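Local coordinates for tail spike protein gp49 (Pseudomonas phage LKA1, PDB 4RU4) that probably cleaves the O-specific polysaccharide of Pseudomonas as a trimeric tailspike lyase, degrading the host envelope during phage entry, at residues L224-V229 / F248-D253. Numbering follows the deposited sequence.
Sequences LVEAVV and FARCYD
Val-225 and Glu-226 pair in parallel with Phe-248 and Ala-249, and the equivalence of the two backbones continues round the following corner to Val-229 and Tyr-252. Ala-249 N donates to Val-225 O at 2.9 Å, and Ala-227 N to Ala-249 O at 2.8 Å; past the bend, Tyr-252 N reaches Val-228 O at 3.2 Å. Ala-227 and Arg-250, at matching positions, both adopt left-handed helical backbone angles, with phi and psi positive. On the Glu-226 side, its extended side chain runs alongside that of Arg-250, and Glu-226 CG lies 4.0 Å from Ala-249 CB. Glu-226 OE2 forms a salt bridge with Arg-250 NH2 (2.9 Å), nearly straight at 171°; OE2 lies in the guanidinium plane, whereas NH2 approaches from above the carboxylate plane. A water bridges the same OE2 to Arg-250 NE, while NH1 pairs with Asp-300. On the other face, Val-225 CB lies 3.9 Å from Phe-248 CD1. Cys-251 SG, anti to its carbonyl carbon (chi1 -68°), is turned back to lie 3.9 Å from Val-225 CG1. Strand 206-209 packs against Val-225 and Val-228, and Phe-275 meets the Phe-248 ring, extending this buried interior. Parallel strands with corners repeated in register are the signature of successive coils of a right-handed parallel beta-helix, as in pectate lyase-like tailspikes.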
loop_
_atom_site.group_PDB
_atom_site.type_symbol
_atom_site.label_atom_id
_atom_site.label_comp_id
_atom_site.label_asym_id
_atom_site.label_seq_id
_atom_site.Cartn_x
_atom_site.Cartn_y
_atom_site.Cartn_z
ATOM N N LEU B 224 6.214 19.837 21.931
ATOM C CA LEU B 224 4.776 20.120 21.919
ATOM C C LEU B 224 4.505 21.191 20.870
ATOM O O LEU B 224 5.115 22.242 20.914
ATOM C CB LEU B 224 4.321 20.683 23.271
ATOM C CG LEU B 224 2.871 21.178 23.262
ATOM C CD1 LEU B 224 1.889 20.035 23.045
ATOM C CD2 LEU B 224 2.556 21.936 24.567
ATOM N N VAL B 225 3.581 20.938 19.950
ATOM C CA VAL B 225 3.167 21.957 18.984
ATOM C C VAL B 225 1.645 21.976 19.089
ATOM O O VAL B 225 0.996 20.943 18.938
ATOM C CB VAL B 225 3.613 21.631 17.517
ATOM C CG1 VAL B 225 3.101 22.701 16.554
ATOM C CG2 VAL B 225 5.140 21.471 17.413
ATOM N N GLU B 226 1.079 23.134 19.391
ATOM C CA GLU B 226 -0.344 23.215 19.693
ATOM C C GLU B 226 -1.001 24.342 18.871
ATOM O O GLU B 226 -0.439 25.432 18.761
ATOM C CB GLU B 226 -0.549 23.455 21.195
ATOM C CG GLU B 226 -2.027 23.674 21.595
ATOM C CD GLU B 226 -2.245 23.649 23.109
ATOM O OE1 GLU B 226 -1.256 23.431 23.858
ATOM O OE2 GLU B 226 -3.411 23.851 23.540
ATOM N N ALA B 227 -2.172 24.062 18.299
ATOM C CA ALA B 227 -2.950 25.054 17.538
ATOM C C ALA B 227 -2.151 25.708 16.418
ATOM O O ALA B 227 -2.104 26.950 16.310
ATOM C CB ALA B 227 -3.572 26.131 18.485
ATOM N N VAL B 228 -1.546 24.881 15.558
ATOM C CA VAL B 228 -0.764 25.405 14.458
ATOM C C VAL B 228 -1.187 24.731 13.142
ATOM O O VAL B 228 -1.472 23.519 13.119
ATOM C CB VAL B 228 0.751 25.186 14.708
ATOM C CG1 VAL B 228 1.584 25.602 13.494
ATOM C CG2 VAL B 228 1.220 25.938 15.977
ATOM N N VAL B 229 -1.210 25.511 12.062
ATOM C CA VAL B 229 -1.472 25.011 10.714
ATOM C C VAL B 229 -0.176 24.558 10.038
ATOM O O VAL B 229 0.769 25.340 9.917
ATOM C CB VAL B 229 -2.178 26.092 9.838
ATOM C CG1 VAL B 229 -2.287 25.638 8.346
ATOM C CG2 VAL B 229 -3.582 26.483 10.432
ATOM N N PHE B 248 1.385 16.593 19.184
ATOM C CA PHE B 248 0.693 17.576 18.374
ATOM C C PHE B 248 -0.726 17.730 18.941
ATOM O O PHE B 248 -1.463 16.741 19.050
ATOM C CB PHE B 248 0.590 17.127 16.908
ATOM C CG PHE B 248 1.917 17.078 16.177
ATOM C CD1 PHE B 248 2.568 18.235 15.813
ATOM C CD2 PHE B 248 2.467 15.862 15.812
ATOM C CE1 PHE B 248 3.791 18.202 15.125
ATOM C CE2 PHE B 248 3.690 15.797 15.106
ATOM C CZ PHE B 248 4.341 16.972 14.752
ATOM N N ALA B 249 -1.108 18.960 19.292
ATOM C CA ALA B 249 -2.429 19.204 19.886
ATOM C C ALA B 249 -3.158 20.219 19.013
ATOM O O ALA B 249 -2.636 21.310 18.777
ATOM C CB ALA B 249 -2.295 19.732 21.317
ATOM N N ARG B 250 -4.358 19.874 18.557
ATOM C CA ARG B 250 -5.153 20.809 17.769
ATOM C C ARG B 250 -4.389 21.379 16.575
ATOM O O ARG B 250 -4.462 22.581 16.311
ATOM C CB ARG B 250 -5.667 21.968 18.653
ATOM C CG ARG B 250 -6.955 21.639 19.403
ATOM C CD ARG B 250 -7.257 22.699 20.457
ATOM N NE ARG B 250 -6.288 22.633 21.549
ATOM C CZ ARG B 250 -6.352 21.746 22.532
ATOM N NH1 ARG B 250 -7.342 20.853 22.550
ATOM N NH2 ARG B 250 -5.427 21.723 23.480
ATOM N N CYS B 251 -3.653 20.524 15.864
ATOM C CA CYS B 251 -2.938 20.962 14.680
ATOM C C CYS B 251 -3.650 20.474 13.438
ATOM O O CYS B 251 -4.221 19.387 13.425
ATOM C CB CYS B 251 -1.499 20.426 14.647
ATOM S SG CYS B 251 -0.447 21.149 15.932
ATOM N N TYR B 252 -3.552 21.264 12.389
ATOM C CA TYR B 252 -4.094 20.916 11.075
ATOM C C TYR B 252 -2.904 20.571 10.206
ATOM O O TYR B 252 -1.985 21.393 10.089
ATOM C CB TYR B 252 -4.802 22.127 10.484
ATOM C CG TYR B 252 -5.553 21.840 9.197
ATOM C CD1 TYR B 252 -6.644 20.981 9.192
ATOM C CD2 TYR B 252 -5.163 22.431 7.993
ATOM C CE1 TYR B 252 -7.348 20.721 8.010
ATOM C CE2 TYR B 252 -5.856 22.192 6.816
ATOM C CZ TYR B 252 -6.956 21.333 6.831
ATOM O OH TYR B 252 -7.642 21.079 5.652
ATOM N N ASP B 253 -2.893 19.361 9.641
ATOM C CA ASP B 253 -1.826 18.932 8.728
ATOM C C ASP B 253 -0.441 18.925 9.408
ATOM O O ASP B 253 0.565 19.335 8.813
ATOM C CB ASP B 253 -1.812 19.803 7.451
ATOM C CG ASP B 253 -0.705 19.395 6.462
ATOM O OD1 ASP B 253 -0.523 18.183 6.269
ATOM O OD2 ASP B 253 -0.007 20.285 5.898
HETATM O O HOH W 1 -5.177 25.459 21.919
#